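PDB 2G5D: GNA33 from Neisseria gonorrhoeae FA 1090, which is thought to act as a lytic transglycosylase, cleaving peptidoglycan between N-acetylmuramic acid and N-acetylglucosamine with formation of a 1,6-anhydro bond. Local coordinates for residues 79-84 and 100-105; 51-56 and 94-99; 292-295 and 300-303; 209-214 and 219-224; 163-168 and 200-205. One frame throughout, in Å; residues are numbered along the deposited sequence.

Contact 1 of 5, residues 79-84 and 100-105; sequences QDVCAQ and ERYFTP
Gln-84 and Val-81, one turn apart on helix 79-86, reach across to Tyr-102 and Phe-103, where helix 92-102 passes into strand 103-110. Two consecutive helices thus pack against each other at the point where the chain enters a β-strand. Gln-84 CB rests on the ring of Phe-98, one turn back on the second helix. With CG anti to the backbone N (chi1 -169°), the glutamine chain swings over the phenol, and CG sits above one face of the Tyr-102 ring, 4.0 Å from its centroid, in a CH-π contact. A bend at the next bond turns the amide nearly parallel to the ring, the planes 9° apart, beside the hydroxyl, with CD 3.5 Å from Tyr-102 OH. At the tip OE1 takes the backbone N-H of Arg-23, whose carbonyl O is bound by Tyr-102 OH, so Arg-23, near the N-terminus, binds both side chains. A glutamine suits this place because its methylenes cover the ring while its amide serves the backbone. Val-81 is compact enough to lie against both aromatics, and Phe-65 of helix 58-72 also covers it. Next to it Cys-82, turned the other way, ties its helix to that same helix through the disulfide to Cys-69. Towards strand 103-110, Val-81 CB meets Phe-103 CZ at 3.7 Å, while CG1 makes an off-centre CH-π contact, 4.3 Å from the Phe-103 ring centroid.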
# COMPACT_ATOMS: atom_id res chain seq x y z
N GLN A 79 0.84 -5.59 23.49
CA GLN A 79 -0.29 -6.36 24.01
C GLN A 79 -1.24 -5.53 24.86
O GLN A 79 -2.45 -5.58 24.67
CB GLN A 79 0.19 -7.57 24.84
CG GLN A 79 1.14 -8.54 24.13
CD GLN A 79 2.62 -8.27 24.45
OE1 GLN A 79 3.05 -7.13 24.60
NE2 GLN A 79 3.39 -9.35 24.54
N ASP A 80 -0.67 -4.82 25.84
CA ASP A 80 -1.42 -3.95 26.75
C ASP A 80 -2.16 -2.77 26.07
O ASP A 80 -3.35 -2.55 26.35
CB ASP A 80 -0.50 -3.44 27.87
CG ASP A 80 -0.37 -4.43 29.00
OD1 ASP A 80 0.46 -4.18 29.90
OD2 ASP A 80 -1.10 -5.46 29.01
N VAL A 81 -1.47 -2.03 25.20
CA VAL A 81 -2.16 -0.96 24.44
C VAL A 81 -3.29 -1.51 23.55
O VAL A 81 -4.38 -0.93 23.48
CB VAL A 81 -1.20 0.01 23.66
CG1 VAL A 81 -0.36 0.88 24.64
CG2 VAL A 81 -0.30 -0.74 22.63
N CYS A 82 -3.03 -2.63 22.88
CA CYS A 82 -4.08 -3.25 22.05
C CYS A 82 -5.29 -3.76 22.85
O CYS A 82 -6.44 -3.56 22.44
CB CYS A 82 -3.50 -4.32 21.14
SG CYS A 82 -2.69 -3.59 19.70
N ALA A 83 -5.03 -4.41 23.99
CA ALA A 83 -6.11 -4.82 24.89
C ALA A 83 -6.89 -3.59 25.37
O ALA A 83 -8.13 -3.57 25.34
CB ALA A 83 -5.56 -5.62 26.08
N GLN A 84 -6.16 -2.56 25.79
CA GLN A 84 -6.78 -1.35 26.35
C GLN A 84 -7.59 -0.57 25.30
O GLN A 84 -8.61 0.03 25.64
CB GLN A 84 -5.70 -0.45 26.96
CG GLN A 84 -6.27 0.69 27.81
CD GLN A 84 -7.09 0.18 28.99
OE1 GLN A 84 -6.82 -0.89 29.53
NE2 GLN A 84 -8.10 0.95 29.40
N GLU A 100 -3.11 9.87 25.08
CA GLU A 100 -2.30 10.67 26.02
C GLU A 100 -1.67 9.90 27.16
O GLU A 100 -0.52 10.17 27.56
CB GLU A 100 -3.13 11.82 26.58
CG GLU A 100 -3.39 12.89 25.54
CD GLU A 100 -4.26 14.00 26.05
OE1 GLU A 100 -4.32 15.04 25.38
OE2 GLU A 100 -4.89 13.83 27.12
N ARG A 101 -2.43 8.94 27.67
CA ARG A 101 -2.11 8.20 28.87
C ARG A 101 -1.19 7.02 28.61
O ARG A 101 -0.42 6.66 29.48
CB ARG A 101 -3.38 7.74 29.58
CG ARG A 101 -3.96 8.83 30.49
CD ARG A 101 -5.39 8.63 30.85
NE ARG A 101 -5.93 9.82 31.52
CZ ARG A 101 -6.89 9.81 32.43
NH1 ARG A 101 -7.46 8.66 32.81
NH2 ARG A 101 -7.29 10.97 32.98
N TYR A 102 -1.25 6.45 27.41
CA TYR A 102 -0.57 5.19 27.10
C TYR A 102 0.60 5.29 26.11
O TYR A 102 1.43 4.38 26.01
CB TYR A 102 -1.60 4.13 26.65
CG TYR A 102 -2.45 3.56 27.78
CD1 TYR A 102 -3.65 4.16 28.16
CD2 TYR A 102 -2.05 2.40 28.46
CE1 TYR A 102 -4.43 3.61 29.20
CE2 TYR A 102 -2.81 1.85 29.49
CZ TYR A 102 -4.00 2.46 29.86
OH TYR A 102 -4.76 1.91 30.89
N PHE A 103 0.67 6.41 25.39
CA PHE A 103 1.68 6.62 24.36
C PHE A 103 2.49 7.88 24.63
O PHE A 103 2.02 8.82 25.30
CB PHE A 103 1.08 6.70 22.93
CG PHE A 103 0.29 5.47 22.51
CD1 PHE A 103 -0.98 5.22 23.05
CD2 PHE A 103 0.81 4.57 21.57
CE1 PHE A 103 -1.70 4.09 22.69
CE2 PHE A 103 0.08 3.45 21.18
CZ PHE A 103 -1.19 3.21 21.73
N THR A 104 3.71 7.87 24.11
CA THR A 104 4.62 9.02 24.12
C THR A 104 4.91 9.42 22.68
O THR A 104 5.21 8.55 21.84
CB THR A 104 5.94 8.66 24.87
OG1 THR A 104 5.64 8.41 26.24
CG2 THR A 104 6.98 9.79 24.75
N PRO A 105 4.81 10.74 22.36
CA PRO A 105 5.15 11.19 21.02
C PRO A 105 6.66 11.41 20.80
O PRO A 105 7.34 12.05 21.61
CB PRO A 105 4.38 12.52 20.87
CG PRO A 105 3.64 12.72 22.17
CD PRO A 105 4.34 11.86 23.19

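Contact 2 of 5, residues 51-56 and 94-99; sequences PHWAAQ and QAKRFF
Lys-96 NZ donates to a water 2.6 Å away, which in turn donates to Ala-54 O at 2.9 Å, bridging helix 92-102 to the loop that precedes helix 58-72. The carbonyl belongs to a type I β turn from Trp-53 to Gln-56. Before that, the lysine chain passes the indole: CG lies 4.1 Å from Trp-53 NE1, and a bend at chi3 (140°) carries the amine past the ring to the water. Lysine suits this place, since its CG and CE pass the indole nitrogen while the ammonium meets water.

Trp-53 has its CG anti to the backbone N (chi1 177°), which sends the indole out of the turn toward the helix. Its far corner, CH2, meets Phe-99 CB at 4.1 Å, the methylene approaching at the ring edge, near the plane. Phe-99 turns its own ring elsewhere, onto Leu-369 and Phe-58, and Phe-98 CD2 covers one of its faces. The indole N-H is taken by Glu-100 OE1 on the next residue of the helix, and Phe-58 meets the tryptophan edge to face. Within the loop, Gln-56 NE2 donates nearly straight to His-52 O (3.1 Å, 172°), standing above the carbonyl plane; NE2 also meets Asn-367 O, and OE1 takes Leu-369 N. The chemistry implies a graded join, with apolar carbon inside, a buried N-H paired with a carboxylate, and a water-mediated link at the surface.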
# COMPACT_ATOMS: atom_id res chain seq x y z
N PRO A 51 0.23 20.02 16.34
CA PRO A 51 -0.73 21.07 16.01
C PRO A 51 -2.14 20.48 15.85
O PRO A 51 -2.30 19.44 15.24
CB PRO A 51 -0.20 21.66 14.70
CG PRO A 51 0.65 20.57 14.09
CD PRO A 51 1.18 19.75 15.24
N HIS A 52 -3.14 21.14 16.44
CA HIS A 52 -4.54 20.67 16.41
C HIS A 52 -4.78 19.31 17.08
O HIS A 52 -5.81 18.69 16.86
CB HIS A 52 -5.09 20.65 14.99
CG HIS A 52 -5.13 22.00 14.35
ND1 HIS A 52 -5.49 22.18 13.03
CD2 HIS A 52 -4.84 23.23 14.84
CE1 HIS A 52 -5.43 23.47 12.74
NE2 HIS A 52 -5.02 24.13 13.82
N TRP A 53 -3.84 18.90 17.92
CA TRP A 53 -4.01 17.74 18.79
C TRP A 53 -5.37 17.73 19.49
O TRP A 53 -6.08 16.74 19.44
CB TRP A 53 -2.92 17.72 19.86
CG TRP A 53 -3.13 16.59 20.80
CD1 TRP A 53 -3.71 16.63 22.04
CD2 TRP A 53 -2.80 15.22 20.55
NE1 TRP A 53 -3.74 15.34 22.58
CE2 TRP A 53 -3.19 14.47 21.68
CE3 TRP A 53 -2.18 14.55 19.48
CZ2 TRP A 53 -2.99 13.08 21.77
CZ3 TRP A 53 -1.99 13.17 19.56
CH2 TRP A 53 -2.39 12.46 20.70
N ALA A 54 -5.70 18.83 20.16
CA ALA A 54 -6.96 18.99 20.91
C ALA A 54 -8.21 18.67 20.10
O ALA A 54 -9.13 18.02 20.62
CB ALA A 54 -7.06 20.42 21.48
N ALA A 55 -8.22 19.14 18.84
CA ALA A 55 -9.38 19.05 17.94
C ALA A 55 -9.47 17.78 17.06
O ALA A 55 -10.36 17.67 16.20
CB ALA A 55 -9.47 20.33 17.09
N GLN A 56 -8.59 16.81 17.28
CA GLN A 56 -8.66 15.54 16.56
C GLN A 56 -9.95 14.75 16.74
O GLN A 56 -10.53 14.72 17.81
CB GLN A 56 -7.50 14.62 16.93
CG GLN A 56 -6.12 15.08 16.45
CD GLN A 56 -6.11 15.33 14.97
OE1 GLN A 56 -6.25 14.39 14.18
NE2 GLN A 56 -5.98 16.59 14.57
N GLN A 94 -12.72 10.00 25.41
CA GLN A 94 -12.04 8.83 25.97
C GLN A 94 -10.82 8.37 25.16
O GLN A 94 -9.77 7.99 25.73
CB GLN A 94 -13.04 7.69 26.07
CG GLN A 94 -14.03 7.83 27.24
CD GLN A 94 -15.32 8.63 26.96
OE1 GLN A 94 -16.16 8.79 27.85
NE2 GLN A 94 -15.49 9.12 25.73
N ALA A 95 -10.96 8.41 23.84
CA ALA A 95 -9.92 8.02 22.90
C ALA A 95 -8.72 8.97 22.95
O ALA A 95 -7.60 8.53 22.85
CB ALA A 95 -10.49 7.94 21.49
N LYS A 96 -8.97 10.27 23.10
CA LYS A 96 -7.87 11.22 23.36
C LYS A 96 -7.07 10.83 24.62
O LYS A 96 -5.82 10.82 24.60
CB LYS A 96 -8.39 12.63 23.55
CG LYS A 96 -7.28 13.66 23.78
CD LYS A 96 -7.85 15.05 23.71
CE LYS A 96 -7.26 15.93 24.76
NZ LYS A 96 -8.23 16.98 25.15
N ARG A 97 -7.79 10.57 25.70
CA ARG A 97 -7.15 10.21 26.98
C ARG A 97 -6.34 8.94 26.93
O ARG A 97 -5.30 8.87 27.56
CB ARG A 97 -8.15 10.22 28.12
CG ARG A 97 -8.38 11.62 28.53
CD ARG A 97 -9.84 11.97 28.69
NE ARG A 97 -10.28 11.78 30.06
CZ ARG A 97 -10.26 12.73 30.99
NH1 ARG A 97 -10.70 12.46 32.22
NH2 ARG A 97 -9.80 13.94 30.69
N PHE A 98 -6.84 7.95 26.17
CA PHE A 98 -6.11 6.73 25.81
C PHE A 98 -4.75 7.00 25.10
O PHE A 98 -3.74 6.40 25.46
CB PHE A 98 -7.00 5.86 24.92
CG PHE A 98 -6.30 4.67 24.30
CD1 PHE A 98 -5.88 3.59 25.08
CD2 PHE A 98 -6.09 4.62 22.92
CE1 PHE A 98 -5.23 2.51 24.51
CE2 PHE A 98 -5.45 3.53 22.33
CZ PHE A 98 -5.02 2.48 23.12
N PHE A 99 -4.75 7.89 24.10
CA PHE A 99 -3.53 8.18 23.35
C PHE A 99 -2.57 9.02 24.21
O PHE A 99 -1.36 8.90 24.08
CB PHE A 99 -3.80 8.84 21.97
CG PHE A 99 -4.46 7.91 20.96
CD1 PHE A 99 -5.77 8.14 20.51
CD2 PHE A 99 -3.77 6.78 20.48
CE1 PHE A 99 -6.39 7.26 19.57
CE2 PHE A 99 -4.39 5.90 19.55
CZ PHE A 99 -5.69 6.14 19.09
O HOH W 1 -9.58 18.35 23.44

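Contact 3 of 5, residues 292-295 and 300-303; sequences KAYM and QRLA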
# COMPACT_ATOMS: atom_id res chain seq x y z
N LYS A 292 -6.85 7.04 -20.35
CA LYS A 292 -8.12 6.42 -20.70
C LYS A 292 -8.76 7.09 -21.93
O LYS A 292 -9.20 6.39 -22.85
CB LYS A 292 -9.07 6.45 -19.50
CG LYS A 292 -10.44 5.86 -19.77
CD LYS A 292 -11.36 6.06 -18.60
CE LYS A 292 -12.73 5.53 -18.93
NZ LYS A 292 -13.62 5.50 -17.75
N ALA A 293 -8.78 8.43 -21.94
CA ALA A 293 -9.35 9.19 -23.06
C ALA A 293 -8.51 9.09 -24.34
O ALA A 293 -9.06 8.96 -25.45
CB ALA A 293 -9.58 10.65 -22.66
N TYR A 294 -7.18 9.14 -24.19
CA TYR A 294 -6.28 8.95 -25.33
C TYR A 294 -6.48 7.58 -25.99
O TYR A 294 -6.44 7.45 -27.21
CB TYR A 294 -4.80 9.15 -24.92
CG TYR A 294 -3.82 8.87 -26.05
CD1 TYR A 294 -3.38 9.89 -26.89
CD2 TYR A 294 -3.36 7.57 -26.29
CE1 TYR A 294 -2.49 9.63 -27.94
CE2 TYR A 294 -2.47 7.30 -27.33
CZ TYR A 294 -2.04 8.33 -28.15
OH TYR A 294 -1.16 8.06 -29.18
N MET A 295 -6.70 6.56 -25.17
CA MET A 295 -6.83 5.18 -25.62
C MET A 295 -8.17 4.90 -26.31
O MET A 295 -8.25 4.09 -27.25
CB MET A 295 -6.62 4.25 -24.43
CG MET A 295 -5.51 3.21 -24.61
SD MET A 295 -4.04 3.76 -25.51
CE MET A 295 -2.97 4.41 -24.24
N GLN A 300 -5.33 1.80 -31.62
CA GLN A 300 -4.13 1.27 -32.29
C GLN A 300 -2.84 1.31 -31.43
O GLN A 300 -1.81 0.73 -31.82
CB GLN A 300 -3.92 1.98 -33.65
CG GLN A 300 -3.11 3.30 -33.61
CD GLN A 300 -3.89 4.51 -33.13
OE1 GLN A 300 -5.09 4.44 -32.87
NE2 GLN A 300 -3.20 5.63 -33.00
N ARG A 301 -2.90 1.99 -30.29
CA ARG A 301 -1.75 2.11 -29.40
C ARG A 301 -1.89 1.43 -28.04
O ARG A 301 -0.95 1.46 -27.24
CB ARG A 301 -1.35 3.58 -29.21
CG ARG A 301 -0.93 4.26 -30.50
CD ARG A 301 0.57 4.26 -30.74
NE ARG A 301 0.89 4.71 -32.10
CZ ARG A 301 1.69 4.06 -32.95
NH1 ARG A 301 2.27 2.92 -32.58
NH2 ARG A 301 1.91 4.54 -34.17
N LEU A 302 -3.06 0.81 -27.79
CA LEU A 302 -3.41 0.21 -26.49
C LEU A 302 -2.47 -0.90 -26.06
O LEU A 302 -1.92 -0.88 -24.94
CB LEU A 302 -4.83 -0.37 -26.56
CG LEU A 302 -5.80 -0.43 -25.36
CD1 LEU A 302 -6.53 -1.78 -25.31
CD2 LEU A 302 -5.15 -0.12 -24.03
N ALA A 303 -2.31 -1.90 -26.94
CA ALA A 303 -1.45 -3.06 -26.67
C ALA A 303 -0.00 -2.63 -26.40
O ALA A 303 0.58 -2.99 -25.37
CB ALA A 303 -1.53 -4.07 -27.81
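Met-295 and Leu-302 make the tightest meeting here, Met-295 CG lying only 3.4 Å from Leu-302 CD2, closer than carbons usually come. The methionine has chi1 at -124° and the leucine at -148°; both lie off the staggered values, so the close approach should be read with caution. From there the methionine bends at its next two bonds, bringing SD beside the backbone at the start of helix 302-306, 3.7 Å from Leu-302 CA. The unbranched, flexible thioether can bend in this way. SD also lies in the plane of the Tyr-294 ring, at its edge. That ring completes the first shell: its edge faces Arg-301 CB, and Tyr-294 OH is 4.0 Å from Arg-301 CG, so the aliphatic base of the arginine does the touching.

The two segments belong to two consecutive helices, 288-297 and 302-306, joined by a short connection within the MltA-specific insert region. In that connection Asn-298 is held from both sides, its ND2 by Tyr-294 O and its OD1 by Gln-300 NE2. Arg-301 has its guanidinium fixed by a salt bridge from NH1 to Glu-304 OE1, three residues on, in the second helix. Farther out, Met-275 of helix 271-276 lies against both Tyr-294 and Met-295, while at the start of helix 234-243 Val-235 packs on the methionine and Pro-234 on Leu-302.

Contact 4 of 5, residues 209-214 and 219-224; sequences PYHTRN and GALDGK
His-211 lays one face of its imidazole against the methyl of Ala-220, whose CB stands 4.0 Å from the ring centroid and 16° off the normal, a CH-π contact for which the small alanine methyl is well suited. The ring edge is used separately: Lys-224 NZ donates to His-211 NE2 at 2.9 Å, tilted 17° out of the ring plane. The lysine gets there with CG placed between the backbone N and the carbonyl carbon (chi1 64°) and then running fully extended. On its way CE passes 3.7 Å from Tyr-210 OH. Asp-146 gathers both polar ends, its OD2 in a salt bridge with Lys-224 NZ and its OD1 bound to the tyrosine hydroxyl, so the amine is pinned between a carboxylate and an imidazole. Leu-221 closes the apolar side: its CD2 lies 3.8 Å from Tyr-210 CE1, and the same methyl approaches the histidine obliquely.

The first segment runs into the short helix 213-217 and the second leaves it. Thr-212 stands at its N-cap, with its backbone N held by Gln-215 OE1, and Gly-219 ends it in a Schellman motif, the positive phi being one that glycine adopts easily. A type I turn and a type II turn then lead toward strand 227-231. Ile-216 of the helix touches His-211 and Leu-221, Arg-201 of strand 197-203 lies against Tyr-210 and His-211, and Arg-213 packs on helix 234-243.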
# COMPACT_ATOMS: atom_id res chain seq x y z
N PRO A 209 10.93 -17.82 -16.26
CA PRO A 209 10.18 -16.66 -15.78
C PRO A 209 8.71 -16.74 -16.17
O PRO A 209 8.40 -17.24 -17.25
CB PRO A 209 10.86 -15.49 -16.50
CG PRO A 209 12.27 -15.93 -16.66
CD PRO A 209 12.22 -17.43 -16.87
N TYR A 210 7.81 -16.30 -15.29
CA TYR A 210 6.39 -16.32 -15.60
C TYR A 210 6.07 -15.28 -16.67
O TYR A 210 6.89 -14.40 -16.98
CB TYR A 210 5.50 -16.15 -14.35
CG TYR A 210 4.15 -16.79 -14.57
CD1 TYR A 210 3.02 -16.02 -14.85
CD2 TYR A 210 4.02 -18.18 -14.57
CE1 TYR A 210 1.78 -16.62 -15.11
CE2 TYR A 210 2.80 -18.79 -14.81
CZ TYR A 210 1.69 -18.00 -15.08
OH TYR A 210 0.49 -18.63 -15.34
N HIS A 211 4.87 -15.40 -17.26
CA HIS A 211 4.40 -14.53 -18.33
C HIS A 211 4.41 -13.04 -17.95
O HIS A 211 4.18 -12.67 -16.80
CB HIS A 211 3.00 -14.96 -18.76
CG HIS A 211 2.93 -16.35 -19.32
ND1 HIS A 211 3.44 -16.68 -20.55
CD2 HIS A 211 2.38 -17.48 -18.82
CE1 HIS A 211 3.22 -17.96 -20.78
NE2 HIS A 211 2.58 -18.47 -19.75
N THR A 212 4.69 -12.20 -18.94
CA THR A 212 4.76 -10.75 -18.79
C THR A 212 3.38 -10.17 -19.08
O THR A 212 2.54 -10.86 -19.66
CB THR A 212 5.76 -10.12 -19.78
OG1 THR A 212 5.42 -10.53 -21.11
CG2 THR A 212 7.19 -10.54 -19.48
N ARG A 213 3.16 -8.92 -18.68
CA ARG A 213 1.89 -8.22 -18.95
C ARG A 213 1.47 -8.30 -20.42
O ARG A 213 0.32 -8.60 -20.71
CB ARG A 213 1.95 -6.75 -18.52
CG ARG A 213 0.64 -6.00 -18.75
CD ARG A 213 0.70 -4.59 -18.22
NE ARG A 213 0.80 -4.55 -16.76
CZ ARG A 213 -0.23 -4.61 -15.91
NH1 ARG A 213 -1.49 -4.70 -16.34
NH2 ARG A 213 0.01 -4.57 -14.62
N ASN A 214 2.41 -8.04 -21.32
CA ASN A 214 2.10 -8.07 -22.76
C ASN A 214 1.59 -9.43 -23.22
O ASN A 214 0.67 -9.51 -24.03
CB ASN A 214 3.31 -7.64 -23.61
CG ASN A 214 3.01 -7.66 -25.09
OD1 ASN A 214 3.72 -8.31 -25.87
ND2 ASN A 214 1.95 -6.97 -25.50
N GLY A 219 -3.41 -12.96 -24.24
CA GLY A 219 -4.18 -14.19 -24.04
C GLY A 219 -3.43 -15.41 -23.53
O GLY A 219 -3.94 -16.52 -23.61
N ALA A 220 -2.21 -15.21 -23.01
CA ALA A 220 -1.39 -16.33 -22.54
C ALA A 220 -1.94 -17.08 -21.33
O ALA A 220 -1.49 -18.19 -21.04
CB ALA A 220 0.05 -15.87 -22.27
N LEU A 221 -2.91 -16.50 -20.62
CA LEU A 221 -3.50 -17.15 -19.46
C LEU A 221 -4.84 -17.82 -19.77
O LEU A 221 -5.52 -18.29 -18.86
CB LEU A 221 -3.65 -16.16 -18.28
CG LEU A 221 -2.40 -15.52 -17.68
CD1 LEU A 221 -2.79 -14.66 -16.50
CD2 LEU A 221 -1.36 -16.53 -17.26
N ASP A 222 -5.23 -17.86 -21.04
CA ASP A 222 -6.46 -18.52 -21.45
C ASP A 222 -6.46 -19.98 -21.02
O ASP A 222 -5.62 -20.77 -21.46
CB ASP A 222 -6.67 -18.42 -22.96
CG ASP A 222 -7.20 -17.06 -23.39
OD1 ASP A 222 -7.59 -16.26 -22.51
OD2 ASP A 222 -7.22 -16.79 -24.61
N GLY A 223 -7.41 -20.31 -20.14
CA GLY A 223 -7.64 -21.68 -19.69
C GLY A 223 -6.84 -22.15 -18.48
O GLY A 223 -6.96 -23.30 -18.09
N LYS A 224 -6.03 -21.27 -17.89
CA LYS A 224 -5.12 -21.71 -16.82
C LYS A 224 -4.98 -20.74 -15.64
O LYS A 224 -3.97 -20.74 -14.93
CB LYS A 224 -3.74 -22.08 -17.39
CG LYS A 224 -2.97 -20.92 -18.03
CD LYS A 224 -1.56 -21.34 -18.37
CE LYS A 224 -0.67 -20.12 -18.52
NZ LYS A 224 0.68 -20.52 -18.99

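Contact 5 of 5, residues 163-168 and 200-205; sequences VRIRQT and GRFEGS
Apolar contact between Phe-202 and Ile-165 leads here. The methyl CG2 of the isoleucine comes 3.5 Å from Phe-202 CE2, at the ring edge and near its plane. Its β-branch suits the place: CG2 turns to the ring while the other arm of the side chain leads away from it. The phenylalanine CG is anti to its carbonyl carbon (chi1 -54°), which projects the ring from strand 197-203 toward the other segment.

Aliphatic contact from a polar residue comes second. Gln-167 CB sits 3.6 Å from Phe-202 CZ, and Gln-167 CG lies 3.7 Å from Phe-202 CE1, in the ring plane at its edge. The amide stands nearly perpendicular to the ring (89°); CB and CG make the closest contacts at this exposed place.

Ionic contact stays within one segment: Arg-201 NH1 binds Glu-203 OE1 at 2.7 Å, in the guanidinium plane and on the anti side of the carboxylate oxygen.

Strands 163-165 and 197-203 are not neighbours in their five-stranded mixed sheet, since 206-209 and 182-184 run between them. Phe-207 and His-182 from those strands also meet the Phe-202 ring, and Ile-165 touches Val-150 of strand 148-151 at the far edge, consistent with a strongly curled, barrel-like sheet.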
# COMPACT_ATOMS: atom_id res chain seq x y z
N VAL A 163 20.38 -23.24 -11.48
CA VAL A 163 20.10 -23.99 -10.25
C VAL A 163 19.00 -25.05 -10.44
O VAL A 163 18.50 -25.25 -11.55
CB VAL A 163 19.76 -23.06 -9.04
CG1 VAL A 163 20.96 -22.18 -8.69
CG2 VAL A 163 18.52 -22.21 -9.32
N ARG A 164 18.63 -25.73 -9.34
CA ARG A 164 17.64 -26.81 -9.37
C ARG A 164 16.39 -26.41 -8.59
O ARG A 164 16.49 -25.74 -7.55
CB ARG A 164 18.25 -28.10 -8.80
CG ARG A 164 17.25 -29.19 -8.36
CD ARG A 164 16.73 -30.02 -9.52
NE ARG A 164 17.70 -31.05 -9.93
CZ ARG A 164 18.32 -31.09 -11.11
NH1 ARG A 164 18.05 -30.17 -12.04
NH2 ARG A 164 19.19 -32.06 -11.38
N ILE A 165 15.22 -26.82 -9.09
CA ILE A 165 13.94 -26.55 -8.43
C ILE A 165 13.15 -27.85 -8.20
O ILE A 165 13.15 -28.63 -9.06
CB ILE A 165 13.10 -25.47 -9.21
CG1 ILE A 165 13.24 -24.09 -8.54
CG2 ILE A 165 11.59 -25.75 -9.24
CD1 ILE A 165 14.50 -23.33 -8.89
N ARG A 166 12.45 -27.86 -7.01
CA ARG A 166 11.52 -28.93 -6.66
C ARG A 166 10.21 -28.31 -6.16
O ARG A 166 10.23 -27.48 -5.25
CB ARG A 166 12.12 -29.85 -5.59
CG ARG A 166 11.13 -30.89 -5.00
CD ARG A 166 12.11 -32.20 -4.39
NE ARG A 166 12.81 -31.43 -3.07
CZ ARG A 166 12.17 -31.16 -1.98
NH1 ARG A 166 10.83 -31.11 -2.02
NH2 ARG A 166 12.86 -30.36 -0.81
N GLN A 167 9.10 -28.72 -6.77
CA GLN A 167 7.76 -28.25 -6.37
C GLN A 167 7.37 -28.81 -5.00
O GLN A 167 7.56 -30.01 -4.73
CB GLN A 167 6.72 -28.65 -7.42
CG GLN A 167 5.46 -27.79 -7.39
CD GLN A 167 4.24 -28.50 -7.96
OE1 GLN A 167 4.19 -29.73 -8.03
NE2 GLN A 167 3.25 -27.72 -8.36
N THR A 168 6.82 -27.95 -4.15
CA THR A 168 6.44 -28.32 -2.78
C THR A 168 4.98 -27.98 -2.46
O THR A 168 4.56 -28.01 -1.30
CB THR A 168 7.37 -27.64 -1.72
OG1 THR A 168 7.20 -26.22 -1.76
CG2 THR A 168 8.84 -28.00 -1.95
N GLY A 200 7.77 -18.36 -11.51
CA GLY A 200 7.87 -19.05 -12.79
C GLY A 200 6.92 -20.22 -12.97
O GLY A 200 5.96 -20.38 -12.21
N ARG A 201 7.21 -21.03 -13.98
CA ARG A 201 6.39 -22.20 -14.34
C ARG A 201 7.26 -23.29 -14.97
O ARG A 201 8.24 -22.98 -15.65
CB ARG A 201 5.27 -21.80 -15.30
CG ARG A 201 5.75 -21.05 -16.54
CD ARG A 201 4.66 -20.88 -17.58
NE ARG A 201 5.25 -20.61 -18.89
CZ ARG A 201 5.44 -21.53 -19.83
NH1 ARG A 201 5.06 -22.79 -19.64
NH2 ARG A 201 6.00 -21.19 -20.98
N PHE A 202 6.88 -24.55 -14.74
CA PHE A 202 7.57 -25.69 -15.35
C PHE A 202 7.20 -25.79 -16.83
O PHE A 202 6.03 -25.63 -17.21
CB PHE A 202 7.21 -27.00 -14.65
CG PHE A 202 7.44 -26.99 -13.15
CD1 PHE A 202 6.37 -27.12 -12.27
CD2 PHE A 202 8.72 -26.85 -12.63
CE1 PHE A 202 6.57 -27.12 -10.88
CE2 PHE A 202 8.94 -26.84 -11.25
CZ PHE A 202 7.86 -26.97 -10.37
N GLU A 203 8.20 -26.06 -17.67
CA GLU A 203 8.01 -26.22 -19.11
C GLU A 203 9.20 -27.01 -19.65
O GLU A 203 10.33 -26.50 -19.68
CB GLU A 203 7.89 -24.86 -19.81
CG GLU A 203 7.83 -24.90 -21.34
CD GLU A 203 6.45 -25.27 -21.88
OE1 GLU A 203 5.42 -24.84 -21.30
OE2 GLU A 203 6.40 -25.97 -22.91
N GLY A 204 8.93 -28.25 -20.07
CA GLY A 204 9.98 -29.18 -20.47
C GLY A 204 10.65 -29.71 -19.22
O GLY A 204 9.98 -30.27 -18.35
N SER A 205 11.96 -29.54 -19.14
CA SER A 205 12.69 -29.77 -17.89
C SER A 205 13.30 -28.45 -17.43
O SER A 205 14.43 -28.41 -16.92
CB SER A 205 13.76 -30.86 -18.06
OG SER A 205 14.91 -30.36 -18.71

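Contacts 1 and 2 form one cluster, their centres about 13 Å apart, and share helix 92-102; their segments alternate along the chain, so helix 92-102 is held both to helix 79-86 and to the loop before helix 58-72. Contacts 5, 4 and 3 follow in that order of closure, all within the MltA-specific insert range. Contact 4 touches both others: it lies about 17 Å, centre to centre, from contact 5 at the five-stranded sheet, and about 21 Å from contact 3 at helices 288-297 and 302-306. Contact centres of the two groups lie about 48 to 55 Å apart, consistent with separate parts of an enzyme whose domains may move relative to each other.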